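Local coordinates for HpcH/HpaI aldolase/citrate lyase family protein (Burkholderia cenocepacia, PDB 4MF4) that is of unknown function but belongs to the HpcH/HpaI aldolase/citrate lyase family and folds as a TIM barrel that assembles with further copies of itself, at residues S15-L20 with Q158-V163; Q68-A73 with M139-A144; P86-W91 with A115-R120; T122-P127 with R149-T154. All coordinates share one frame; numbering follows the deposited sequence.

Contact 1: residues S15-L20 with Q158-V163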
loop_
_atom_site.group_PDB
_atom_site.type_symbol
_atom_site.label_atom_id
_atom_site.label_comp_id
_atom_site.label_asym_id
_atom_site.label_seq_id
_atom_site.Cartn_x
_atom_site.Cartn_y
_atom_site.Cartn_z
ATOM N N SER A 15 20.272 -9.004 -22.668
ATOM C CA SER A 15 20.814 -8.373 -23.858
ATOM C C SER A 15 21.688 -7.179 -23.498
ATOM O O SER A 15 22.539 -6.767 -24.305
ATOM C CB SER A 15 19.682 -7.930 -24.796
ATOM O OG SER A 15 18.958 -6.818 -24.289
ATOM N N LEU A 16 21.469 -6.611 -22.305
ATOM C CA LEU A 16 22.273 -5.491 -21.840
ATOM C C LEU A 16 23.677 -5.966 -21.508
ATOM O O LEU A 16 24.666 -5.304 -21.867
ATOM C CB LEU A 16 21.646 -4.791 -20.631
ATOM C CG LEU A 16 22.316 -3.482 -20.242
ATOM C CD1 LEU A 16 22.146 -2.439 -21.334
ATOM C CD2 LEU A 16 21.779 -2.943 -18.921
ATOM N N LYS A 17 23.778 -7.111 -20.839
ATOM C CA LYS A 17 25.078 -7.710 -20.553
ATOM C C LYS A 17 25.830 -8.034 -21.843
ATOM O O LYS A 17 27.038 -7.778 -21.949
ATOM C CB LYS A 17 24.946 -9.000 -19.744
ATOM C CG LYS A 17 26.252 -9.497 -19.173
ATOM C CD LYS A 17 26.100 -10.864 -18.478
ATOM C CE LYS A 17 27.431 -11.357 -17.880
ATOM N NZ LYS A 17 27.265 -12.522 -16.946
ATOM N N GLN A 18 25.106 -8.632 -22.795
ATOM C CA GLN A 18 25.728 -9.092 -24.025
ATOM C C GLN A 18 26.277 -7.884 -24.799
ATOM O O GLN A 18 27.428 -7.887 -25.251
ATOM C CB GLN A 18 24.727 -9.928 -24.825
ATOM C CG GLN A 18 25.186 -10.349 -26.209
ATOM C CD GLN A 18 24.782 -9.329 -27.266
ATOM O OE1 GLN A 18 23.587 -9.054 -27.461
ATOM N NE2 GLN A 18 25.770 -8.751 -27.940
ATOM N N ARG A 19 25.449 -6.855 -24.952
ATOM C CA ARG A 19 25.893 -5.626 -25.613
ATOM C C ARG A 19 27.049 -4.951 -24.874
ATOM O O ARG A 19 28.021 -4.542 -25.514
ATOM C CB ARG A 19 24.730 -4.661 -25.806
ATOM C CG ARG A 19 23.759 -5.100 -26.896
ATOM C CD ARG A 19 22.516 -4.223 -26.913
ATOM N NE ARG A 19 21.504 -4.639 -25.956
ATOM C CZ ARG A 19 20.450 -3.900 -25.639
ATOM N NH1 ARG A 19 20.316 -2.707 -26.178
ATOM N NH2 ARG A 19 19.561 -4.325 -24.768
ATOM N N LEU A 20 26.969 -4.860 -23.543
ATOM C CA LEU A 20 28.076 -4.269 -22.740
ATOM C C LEU A 20 29.429 -4.956 -22.963
ATOM O O LEU A 20 30.454 -4.271 -23.081
ATOM C CB LEU A 20 27.792 -4.292 -21.245
ATOM C CG LEU A 20 26.803 -3.271 -20.674
ATOM C CD1 LEU A 20 26.559 -3.699 -19.255
ATOM C CD2 LEU A 20 27.301 -1.834 -20.737
ATOM N N GLN A 158 23.628 -14.846 -17.019
ATOM C CA GLN A 158 22.817 -13.710 -17.418
ATOM C C GLN A 158 22.839 -12.553 -16.426
ATOM O O GLN A 158 22.196 -11.549 -16.675
ATOM C CB GLN A 158 21.370 -14.124 -17.705
ATOM C CG GLN A 158 21.198 -15.188 -18.790
ATOM C CD GLN A 158 22.031 -14.914 -20.015
ATOM O OE1 GLN A 158 22.142 -13.779 -20.462
ATOM N NE2 GLN A 158 22.655 -15.949 -20.537
ATOM N N VAL A 159 23.576 -12.688 -15.326
ATOM C CA VAL A 159 23.665 -11.586 -14.353
ATOM C C VAL A 159 24.829 -10.666 -14.688
ATOM O O VAL A 159 25.970 -11.120 -14.860
ATOM C CB VAL A 159 23.834 -12.100 -12.916
ATOM C CG1 VAL A 159 23.965 -10.933 -11.954
ATOM C CG2 VAL A 159 22.645 -12.933 -12.509
ATOM N N ALA A 160 24.541 -9.377 -14.823
ATOM C CA ALA A 160 25.557 -8.365 -15.056
ATOM C C ALA A 160 25.790 -7.461 -13.855
ATOM O O ALA A 160 24.862 -7.125 -13.137
ATOM C CB ALA A 160 25.187 -7.539 -16.266
ATOM N N VAL A 161 27.053 -7.100 -13.636
ATOM C CA VAL A 161 27.449 -6.290 -12.497
ATOM C C VAL A 161 28.075 -4.981 -13.000
ATOM O O VAL A 161 29.026 -4.973 -13.781
ATOM C CB VAL A 161 28.420 -7.036 -11.577
ATOM C CG1 VAL A 161 28.982 -6.128 -10.479
ATOM C CG2 VAL A 161 27.778 -8.288 -10.991
ATOM N N ILE A 162 27.516 -3.885 -12.519
ATOM C CA ILE A 162 28.006 -2.524 -12.742
ATOM C C ILE A 162 28.497 -1.973 -11.390
ATOM O O ILE A 162 27.745 -1.970 -10.377
ATOM C CB ILE A 162 26.898 -1.584 -13.254
ATOM C CG1 ILE A 162 26.217 -2.162 -14.491
ATOM C CG2 ILE A 162 27.486 -0.208 -13.567
ATOM C CD1 ILE A 162 25.001 -1.401 -14.984
ATOM N N VAL A 163 29.756 -1.525 -11.366
ATOM C CA VAL A 163 30.355 -0.957 -10.144
ATOM C C VAL A 163 30.484 0.565 -10.284
ATOM O O VAL A 163 31.025 1.068 -11.270
ATOM C CB VAL A 163 31.700 -1.600 -9.797
ATOM C CG1 VAL A 163 31.472 -3.070 -9.479
ATOM C CG2 VAL A 163 32.744 -1.478 -10.899
#
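Lys17 reaches across the start of strand 160-165, its aliphatic stem over Ala160 and its ammonium group at Val159 O. CG stands anti to the backbone N (chi1 -168°), and the remaining torsions are all extended, giving a straight arm that leaves helix 15-22 and crosses the strand's entry at roughly a right angle. Near the root of the arm, CB and CG rest against the methyl of Ala160, with CG 3.7 Å from Ala160 CB. Alanine suits this place because the backbones draw close here: Lys17 CA and Ala160 CA are 5.6 Å apart, and the small methyl lets the lysine stem lie close to the strand. Farther out, Lys17 CD passes 4.2 Å from Gln158 C, and NZ then donates to Val159 O at 2.8 Å. The nitrogen comes in above the plane of that carbonyl, 43° out of it. Ala157 O accepts from the same NZ, while Asn14 bonds to both Lys17 N and Gln158 O. Elsewhere on the helix, Leu16 packs on Glu80, Val82 and Thr103; with Lys17 at the start of 160-165, the helix thus touches three neighbouring barrel strands. A lysine can serve both surfaces, its methylenes matching alanine and its tip matching main-chain oxygens. Two carbonyl groups share the buried ammonium group and probably stabilise its charge by their dipoles, which matters the more because Arg123, of like charge, lies close by. The loop leading into the strand is held to the N-terminal helix by hydrogen bonds from one extended side chain.

Contact 2: residues Q68-A73 with M139-A144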
loop_
_atom_site.group_PDB
_atom_site.type_symbol
_atom_site.label_atom_id
_atom_site.label_comp_id
_atom_site.label_asym_id
_atom_site.label_seq_id
_atom_site.Cartn_x
_atom_site.Cartn_y
_atom_site.Cartn_z
ATOM N N GLN A 68 7.707 -2.227 -10.189
ATOM C CA GLN A 68 8.296 -1.488 -11.327
ATOM C C GLN A 68 8.875 -2.426 -12.397
ATOM O O GLN A 68 8.746 -2.176 -13.615
ATOM C CB GLN A 68 9.299 -0.460 -10.891
ATOM C CG GLN A 68 8.582 0.738 -10.341
ATOM C CD GLN A 68 9.503 1.635 -9.562
ATOM O OE1 GLN A 68 10.284 2.404 -10.158
ATOM N NE2 GLN A 68 9.408 1.571 -8.236
ATOM N N LEU A 69 9.497 -3.503 -11.974
ATOM C CA LEU A 69 9.900 -4.521 -12.974
ATOM C C LEU A 69 8.721 -5.055 -13.790
ATOM O O LEU A 69 8.813 -5.234 -14.997
ATOM C CB LEU A 69 10.701 -5.649 -12.318
ATOM C CG LEU A 69 12.067 -5.204 -11.773
ATOM C CD1 LEU A 69 12.682 -6.404 -11.027
ATOM C CD2 LEU A 69 13.008 -4.667 -12.836
ATOM N N ARG A 70 7.636 -5.367 -13.116
ATOM C CA ARG A 70 6.453 -5.910 -13.738
ATOM C C ARG A 70 5.920 -4.863 -14.640
ATOM O O ARG A 70 5.499 -5.164 -15.765
ATOM C CB ARG A 70 5.392 -6.296 -12.669
ATOM C CG ARG A 70 5.579 -7.649 -12.043
ATOM C CD ARG A 70 4.720 -7.780 -10.795
ATOM N NE ARG A 70 4.923 -9.105 -10.331
ATOM C CZ ARG A 70 5.072 -9.458 -9.071
ATOM N NH1 ARG A 70 4.995 -8.550 -8.085
ATOM N NH2 ARG A 70 5.297 -10.737 -8.837
ATOM N N ALA A 71 5.943 -3.610 -14.187
ATOM C CA ALA A 71 5.338 -2.539 -14.958
ATOM C C ALA A 71 6.109 -2.297 -16.282
ATOM O O ALA A 71 5.523 -2.101 -17.328
ATOM C CB ALA A 71 5.279 -1.247 -14.151
ATOM N N ILE A 72 7.418 -2.298 -16.207
ATOM C CA ILE A 72 8.270 -2.200 -17.399
ATOM C C ILE A 72 8.058 -3.442 -18.303
ATOM O O ILE A 72 7.888 -3.305 -19.507
ATOM C CB ILE A 72 9.769 -2.086 -17.007
ATOM C CG1 ILE A 72 10.087 -0.722 -16.371
ATOM C CG2 ILE A 72 10.689 -2.291 -18.216
ATOM C CD1 ILE A 72 11.354 -0.753 -15.545
ATOM N N ALA A 73 8.062 -4.652 -17.725
ATOM C CA ALA A 73 7.917 -5.880 -18.541
ATOM C C ALA A 73 6.556 -5.906 -19.257
ATOM O O ALA A 73 6.416 -6.436 -20.346
ATOM C CB ALA A 73 8.083 -7.141 -17.704
ATOM N N MET A 139 11.649 -21.018 -5.841
ATOM C CA MET A 139 10.270 -20.537 -6.015
ATOM C C MET A 139 10.112 -19.030 -6.214
ATOM O O MET A 139 8.985 -18.512 -6.233
ATOM C CB MET A 139 9.401 -20.967 -4.811
ATOM C CG MET A 139 9.568 -20.164 -3.516
ATOM S SD MET A 139 11.194 -20.336 -2.680
ATOM C CE MET A 139 10.861 -21.835 -1.738
ATOM N N VAL A 140 11.223 -18.329 -6.298
ATOM C CA VAL A 140 11.190 -16.862 -6.428
ATOM C C VAL A 140 10.816 -16.355 -7.851
ATOM O O VAL A 140 10.898 -17.106 -8.858
ATOM C CB VAL A 140 12.551 -16.271 -6.058
ATOM C CG1 VAL A 140 12.905 -16.582 -4.592
ATOM C CG2 VAL A 140 13.642 -16.742 -7.009
ATOM N N ARG A 141 10.486 -15.055 -7.932
ATOM C CA ARG A 141 10.050 -14.440 -9.182
ATOM C C ARG A 141 11.098 -14.726 -10.273
ATOM O O ARG A 141 10.743 -15.154 -11.363
ATOM C CB ARG A 141 9.814 -12.944 -9.008
ATOM C CG ARG A 141 9.385 -12.263 -10.297
ATOM C CD ARG A 141 8.834 -10.868 -10.110
ATOM N NE ARG A 141 8.353 -10.501 -11.422
ATOM C CZ ARG A 141 9.061 -9.921 -12.399
ATOM N NH1 ARG A 141 10.306 -9.467 -12.229
ATOM N NH2 ARG A 141 8.478 -9.750 -13.563
ATOM N N ALA A 142 12.384 -14.573 -9.950
ATOM C CA ALA A 142 13.471 -14.771 -10.968
ATOM C C ALA A 142 13.447 -16.155 -11.615
ATOM O O ALA A 142 13.893 -16.311 -12.757
ATOM C CB ALA A 142 14.851 -14.545 -10.353
ATOM N N ALA A 143 12.955 -17.158 -10.880
ATOM C CA ALA A 143 12.821 -18.518 -11.424
ATOM C C ALA A 143 11.456 -18.833 -11.979
ATOM O O ALA A 143 11.079 -20.002 -11.998
ATOM C CB ALA A 143 13.110 -19.528 -10.353
ATOM N N ALA A 144 10.707 -17.811 -12.392
ATOM C CA ALA A 144 9.342 -18.030 -12.840
ATOM C C ALA A 144 8.563 -18.874 -11.799
ATOM O O ALA A 144 7.756 -19.748 -12.158
ATOM C CB ALA A 144 9.354 -18.723 -14.199
#
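Arg141 carries the whole of the second segment's share of this contact, reaching from the loop 139-144 to Leu69 and Arg70 on helix 62-73. The backbones stay well apart, with Arg70 CA and Arg141 CA 10.3 Å from each other, so a long side chain is needed to span the gap. CG of Arg141 sits anti to the backbone N (chi1 179°), and the chain continues extended to NE. Arg70 is extended as well, and the two arginine chains run roughly antiparallel alongside one another. Arg141 CD settles over one face of the Arg70 guanidinium, 3.8 Å from NH2 of Arg70, while the two guanidinium planes stand 77° apart. Beyond NE, Arg141 NH1 comes 3.8 Å from Leu69 CB; its polar partner is Ala99 O. Leucine fits there as a greasy wall beside the arginine, and its own side chain also packs on Ile53. Arg141 and Ala142 form a short 3-10 segment. Ala142 bonds through its backbone to Asp98, and Ala143 N returns to Val140 O. Ala144 N bonds to Arg141 O at 2.8 Å, and the Ala144 side chain packs on His45 of the second subunit. The NE atoms of Arg70 and Arg141 lie 3.9 Å apart, a closeness probably owed to Glu41 of the second subunit, whose OE1 forms a salt bridge to each. One carboxylate oxygen shared by two arginines probably draws them together and offsets their charges, so this pairing within one chain is also part of the interface between subunits.

Contact 3: residues P86-W91 with A115-R120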
loop_
_atom_site.group_PDB
_atom_site.type_symbol
_atom_site.label_atom_id
_atom_site.label_comp_id
_atom_site.label_asym_id
_atom_site.label_seq_id
_atom_site.Cartn_x
_atom_site.Cartn_y
_atom_site.Cartn_z
ATOM N N PRO A 86 20.949 -0.417 -2.465
ATOM C CA PRO A 86 21.333 0.601 -1.496
ATOM C C PRO A 86 22.769 0.456 -0.987
ATOM O O PRO A 86 23.404 1.461 -0.702
ATOM C CB PRO A 86 20.344 0.388 -0.324
ATOM C CG PRO A 86 19.259 -0.471 -0.876
ATOM C CD PRO A 86 19.956 -1.338 -1.902
ATOM N N ALA A 87 23.248 -0.790 -0.877
ATOM C CA ALA A 87 24.533 -1.111 -0.232
ATOM C C ALA A 87 24.895 -2.557 -0.600
ATOM O O ALA A 87 24.079 -3.298 -1.116
ATOM C CB ALA A 87 24.425 -0.988 1.282
ATOM N N ARG A 88 26.126 -2.939 -0.315
ATOM C CA ARG A 88 26.599 -4.254 -0.688
ATOM C C ARG A 88 26.369 -5.245 0.462
ATOM O O ARG A 88 27.325 -5.763 1.016
ATOM C CB ARG A 88 28.074 -4.140 -1.035
ATOM C CG ARG A 88 28.551 -5.162 -2.011
ATOM C CD ARG A 88 29.989 -4.889 -2.351
ATOM N NE ARG A 88 30.837 -5.089 -1.201
ATOM C CZ ARG A 88 31.430 -4.137 -0.510
ATOM N NH1 ARG A 88 31.362 -2.862 -0.878
ATOM N NH2 ARG A 88 32.176 -4.501 0.517
ATOM N N GLU A 89 25.107 -5.448 0.851
ATOM C CA GLU A 89 24.728 -6.366 1.910
ATOM C C GLU A 89 24.098 -7.584 1.252
ATOM O O GLU A 89 23.225 -7.438 0.413
ATOM C CB GLU A 89 23.688 -5.747 2.851
ATOM C CG GLU A 89 24.065 -4.420 3.546
ATOM C CD GLU A 89 25.200 -4.538 4.548
ATOM O OE1 GLU A 89 25.558 -5.663 4.977
ATOM O OE2 GLU A 89 25.760 -3.479 4.906
ATOM N N PRO A 90 24.516 -8.788 1.648
ATOM C CA PRO A 90 23.947 -9.989 1.052
ATOM C C PRO A 90 22.395 -9.977 0.943
ATOM O O PRO A 90 21.825 -10.292 -0.120
ATOM C CB PRO A 90 24.426 -11.116 1.987
ATOM C CG PRO A 90 25.672 -10.605 2.644
ATOM C CD PRO A 90 25.585 -9.086 2.635
ATOM N N TRP A 91 21.708 -9.597 2.024
ATOM C CA TRP A 91 20.238 -9.676 2.016
ATOM C C TRP A 91 19.569 -8.739 1.010
ATOM O O TRP A 91 18.566 -9.099 0.386
ATOM C CB TRP A 91 19.668 -9.498 3.436
ATOM C CG TRP A 91 19.470 -8.090 3.923
ATOM C CD1 TRP A 91 20.387 -7.322 4.586
ATOM C CD2 TRP A 91 18.252 -7.314 3.911
ATOM N NE1 TRP A 91 19.836 -6.089 4.936
ATOM C CE2 TRP A 91 18.535 -6.058 4.523
ATOM C CE3 TRP A 91 16.971 -7.540 3.434
ATOM C CZ2 TRP A 91 17.561 -5.087 4.716
ATOM C CZ3 TRP A 91 16.010 -6.560 3.600
ATOM C CH2 TRP A 91 16.312 -5.346 4.223
ATOM N N ALA A 115 34.756 -4.907 -5.304
ATOM C CA ALA A 115 34.207 -5.312 -6.606
ATOM C C ALA A 115 34.045 -6.831 -6.677
ATOM O O ALA A 115 32.982 -7.335 -7.065
ATOM C CB ALA A 115 35.125 -4.826 -7.734
ATOM N N ALA A 116 35.095 -7.556 -6.284
ATOM C CA ALA A 116 35.037 -9.029 -6.212
ATOM C C ALA A 116 33.917 -9.524 -5.270
ATOM O O ALA A 116 33.232 -10.471 -5.586
ATOM C CB ALA A 116 36.379 -9.590 -5.745
ATOM N N HIS A 117 33.753 -8.892 -4.124
ATOM C CA HIS A 117 32.677 -9.271 -3.169
ATOM C C HIS A 117 31.290 -9.047 -3.809
ATOM O O HIS A 117 30.433 -9.895 -3.763
ATOM C CB HIS A 117 32.835 -8.513 -1.853
ATOM C CG HIS A 117 31.799 -8.875 -0.832
ATOM N ND1 HIS A 117 30.895 -7.972 -0.327
ATOM C CD2 HIS A 117 31.485 -10.066 -0.273
ATOM C CE1 HIS A 117 30.100 -8.573 0.543
ATOM N NE2 HIS A 117 30.427 -9.850 0.580
ATOM N N ALA A 118 31.121 -7.935 -4.495
ATOM C CA ALA A 118 29.888 -7.576 -5.167
ATOM C C ALA A 118 29.534 -8.641 -6.179
ATOM O O ALA A 118 28.418 -9.158 -6.183
ATOM C CB ALA A 118 30.043 -6.204 -5.835
ATOM N N VAL A 119 30.520 -9.070 -6.949
ATOM C CA VAL A 119 30.329 -10.166 -7.899
ATOM C C VAL A 119 29.944 -11.475 -7.237
ATOM O O VAL A 119 29.015 -12.109 -7.696
ATOM C CB VAL A 119 31.583 -10.411 -8.800
ATOM C CG1 VAL A 119 31.422 -11.667 -9.673
ATOM C CG2 VAL A 119 31.822 -9.220 -9.709
ATOM N N ARG A 120 30.664 -11.882 -6.194
ATOM C CA ARG A 120 30.375 -13.120 -5.464
ATOM C C ARG A 120 28.938 -13.178 -4.994
ATOM O O ARG A 120 28.312 -14.227 -5.016
ATOM C CB ARG A 120 31.270 -13.254 -4.209
ATOM C CG ARG A 120 32.749 -13.512 -4.476
ATOM C CD ARG A 120 33.529 -13.574 -3.157
ATOM N NE ARG A 120 33.113 -14.758 -2.400
ATOM C CZ ARG A 120 33.459 -15.051 -1.150
ATOM N NH1 ARG A 120 34.218 -14.224 -0.442
ATOM N NH2 ARG A 120 33.015 -16.184 -0.591
#
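Arg88 and His117 meet edge to edge through a nearly straight hydrogen bond, from Arg88 NE to His117 ND1 at 3.0 Å with an N-H...acceptor angle of 169°. ND1 lies in the guanidinium plane and NE lies in the imidazole plane, yet the two flat groups are turned 87° to each other: they share the line of the bond but not a plane. This is the close side of the contact. Here Arg88 bends at chi3 (66°), which swings the guanidinium round so that NE faces the ring, while CD drops onto Ala118 with 3.7 Å between Arg88 CD and Ala118 CB. A methyl suits that spot, since a helix face carrying alanine lets the arginine stem lie near the backbone. Phe106, Ile109 and Leu121 also pack against the Arg88 side chain. On the other side the fit is looser. His117 CE1 is 4.0 Å from Arg88 O, Pro90 CD stays 5.0 Å from His117 CE1 on an exposed surface, and Arg88 NH2 makes a long, weak ion pair with Asp114. Histidine is well chosen for such a margin, polar enough for a partly exposed helix face and able to offer a ring nitrogen as acceptor. Arg88 is itself the centre of an inverse gamma turn, from which the chain enters helix 90-98 with Glu89 at the N-cap position. The contact thus joins the loop after strand 80-84 to helix 112-121, with strand 103-106 beneath them contributing Phe106 to both Arg88 and Ala118, in two successive beta-alpha units of the barrel.

Contact 4: residues T122-P127 with R149-T154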
loop_
_atom_site.group_PDB
_atom_site.type_symbol
_atom_site.label_atom_id
_atom_site.label_comp_id
_atom_site.label_asym_id
_atom_site.label_seq_id
_atom_site.Cartn_x
_atom_site.Cartn_y
_atom_site.Cartn_z
ATOM N N THR A 122 26.437 -12.061 -6.347
ATOM C CA THR A 122 25.525 -12.331 -7.475
ATOM C C THR A 122 25.619 -13.701 -8.137
ATOM O O THR A 122 24.822 -13.990 -9.053
ATOM C CB THR A 122 25.658 -11.265 -8.601
ATOM O OG1 THR A 122 26.854 -11.487 -9.371
ATOM C CG2 THR A 122 25.628 -9.888 -8.025
ATOM N N ARG A 123 26.526 -14.558 -7.643
ATOM C CA ARG A 123 26.800 -15.847 -8.272
ATOM C C ARG A 123 26.417 -17.036 -7.366
ATOM O O ARG A 123 26.784 -17.086 -6.220
ATOM C CB ARG A 123 28.284 -15.976 -8.626
ATOM C CG ARG A 123 28.816 -14.988 -9.684
ATOM C CD ARG A 123 27.942 -14.958 -10.922
ATOM N NE ARG A 123 28.590 -14.419 -12.112
ATOM C CZ ARG A 123 28.496 -13.164 -12.558
ATOM N NH1 ARG A 123 27.807 -12.228 -11.919
ATOM N NH2 ARG A 123 29.114 -12.834 -13.689
ATOM N N PHE A 124 25.646 -17.963 -7.916
ATOM C CA PHE A 124 25.522 -19.288 -7.351
ATOM C C PHE A 124 26.878 -20.008 -7.353
ATOM O O PHE A 124 27.604 -19.946 -8.344
ATOM C CB PHE A 124 24.557 -20.093 -8.182
ATOM C CG PHE A 124 23.127 -19.640 -8.072
ATOM C CD1 PHE A 124 22.564 -19.385 -6.848
ATOM C CD2 PHE A 124 22.344 -19.529 -9.217
ATOM C CE1 PHE A 124 21.230 -19.012 -6.756
ATOM C CE2 PHE A 124 21.030 -19.160 -9.139
ATOM C CZ PHE A 124 20.466 -18.881 -7.908
ATOM N N PRO A 125 27.219 -20.701 -6.256
ATOM C CA PRO A 125 28.483 -21.459 -6.300
ATOM C C PRO A 125 28.501 -22.483 -7.459
ATOM O O PRO A 125 27.573 -23.266 -7.617
ATOM C CB PRO A 125 28.547 -22.157 -4.939
ATOM C CG PRO A 125 27.403 -21.676 -4.139
ATOM C CD PRO A 125 26.468 -20.894 -5.008
ATOM N N SER A 126 29.544 -22.458 -8.265
ATOM C CA SER A 126 29.600 -23.277 -9.455
ATOM C C SER A 126 31.048 -23.394 -9.930
ATOM O O SER A 126 31.935 -22.710 -9.400
ATOM C CB SER A 126 28.771 -22.571 -10.496
ATOM O OG SER A 126 29.322 -21.286 -10.724
ATOM N N PRO A 127 31.307 -24.230 -10.941
ATOM C CA PRO A 127 32.705 -24.352 -11.396
ATOM C C PRO A 127 33.363 -23.038 -11.834
ATOM O O PRO A 127 34.544 -22.840 -11.624
ATOM C CB PRO A 127 32.599 -25.310 -12.586
ATOM C CG PRO A 127 31.401 -26.165 -12.288
ATOM C CD PRO A 127 30.443 -25.297 -11.495
ATOM N N ARG A 149 12.849 -24.681 -14.519
ATOM C CA ARG A 149 13.400 -25.838 -13.768
ATOM C C ARG A 149 14.938 -25.871 -13.727
ATOM O O ARG A 149 15.527 -26.469 -12.824
ATOM C CB ARG A 149 12.884 -27.168 -14.357
ATOM N N ASP A 150 15.558 -25.250 -14.724
ATOM C CA ASP A 150 17.024 -25.130 -14.835
ATOM C C ASP A 150 17.528 -23.689 -14.502
ATOM O O ASP A 150 18.548 -23.255 -15.057
ATOM C CB ASP A 150 17.425 -25.431 -16.284
ATOM C CG ASP A 150 16.770 -24.476 -17.233
ATOM O OD1 ASP A 150 15.756 -23.890 -16.777
ATOM O OD2 ASP A 150 17.246 -24.271 -18.371
ATOM N N TYR A 151 16.795 -22.956 -13.653
ATOM C CA TYR A 151 17.182 -21.597 -13.227
ATOM C C TYR A 151 18.587 -21.625 -12.639
ATOM O O TYR A 151 19.432 -20.833 -13.002
ATOM C CB TYR A 151 16.215 -21.047 -12.165
ATOM C CG TYR A 151 16.617 -19.676 -11.672
ATOM C CD1 TYR A 151 16.685 -18.621 -12.556
ATOM C CD2 TYR A 151 16.925 -19.434 -10.336
ATOM C CE1 TYR A 151 17.072 -17.354 -12.152
ATOM C CE2 TYR A 151 17.307 -18.153 -9.910
ATOM C CZ TYR A 151 17.380 -17.112 -10.833
ATOM O OH TYR A 151 17.774 -15.808 -10.472
ATOM N N LEU A 152 18.840 -22.579 -11.752
ATOM C CA LEU A 152 20.159 -22.700 -11.118
ATOM C C LEU A 152 21.354 -22.834 -12.098
ATOM O O LEU A 152 22.385 -22.199 -11.881
ATOM C CB LEU A 152 20.151 -23.833 -10.097
ATOM C CG LEU A 152 19.179 -23.577 -8.955
ATOM C CD1 LEU A 152 19.175 -24.708 -7.935
ATOM C CD2 LEU A 152 19.506 -22.264 -8.295
ATOM N N GLN A 153 21.186 -23.613 -13.176
ATOM C CA GLN A 153 22.255 -23.889 -14.128
ATOM C C GLN A 153 22.472 -22.761 -15.126
ATOM O O GLN A 153 23.484 -22.731 -15.798
ATOM C CB GLN A 153 21.957 -25.177 -14.907
ATOM N N THR A 154 21.501 -21.853 -15.261
ATOM C CA THR A 154 21.536 -20.871 -16.324
ATOM C C THR A 154 21.557 -19.393 -15.809
ATOM O O THR A 154 21.816 -18.465 -16.598
ATOM C CB THR A 154 20.327 -21.133 -17.249
ATOM O OG1 THR A 154 19.143 -21.141 -16.454
ATOM C CG2 THR A 154 20.425 -22.542 -17.907
#
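Phe124 gives the most surface here, its ring lying between Leu152 on one face and Tyr151 at its edge. The CD2 methyl of Leu152 sits over the ring in a CH-pi contact, 3.8 Å from the centroid and 24° off the normal. It is displaced toward the rim, so that its closest carbon is Phe124 CZ at 3.5 Å. Leucine suits the place because one branch can be laid on an aromatic face while the rest of the residue stays on its helix. CG of Phe124 is anti to its carbonyl carbon (chi1 -70°), which sends the ring away from its own loop and across to helix 151-154. This short helix belongs to the long connection between helix 112-121 and strand 160-165 of the TIM barrel, and the contact folds that connection back on its own beginning. Asn156, just beyond the helix, accepts from Phe124 N, a second tie between the same two parts of the chain. Tyr151 CE2 comes to the edge of Phe124, 3.8 Å from CZ, with the two ring planes 87° apart and the centroids 5.9 Å from each other. The tyrosine hydroxyl is engaged elsewhere, in a hydrogen bond with Arg134, which lets a partly exposed aromatic present carbon to Phe124 and oxygen to a polar partner. Leu200 of the third subunit packs on both Phe124 and Leu152.

Contact 1 opens at helix 15-22, near the N terminus, and closes only at strand 160-165, so the other three fall within its span. Helix 62-73 opens contact 2, which it closes with the loop 139-144. Before that closes, contact 3 opens and shuts, joining the loop after strand 80-84 to helix 112-121. Contact 4 then begins at 122-127, one residue after contact 3, and ends at 149-154, crossing contact 2, whose second segment lies in between. Contacts 2 and 4 meet where Ala142 and Ala143 pack on Tyr151. Arg123 and Thr122 bring contact 4 against Lys17, Val159 and Val161 of contact 1, and Val119 links contact 3 to Val161.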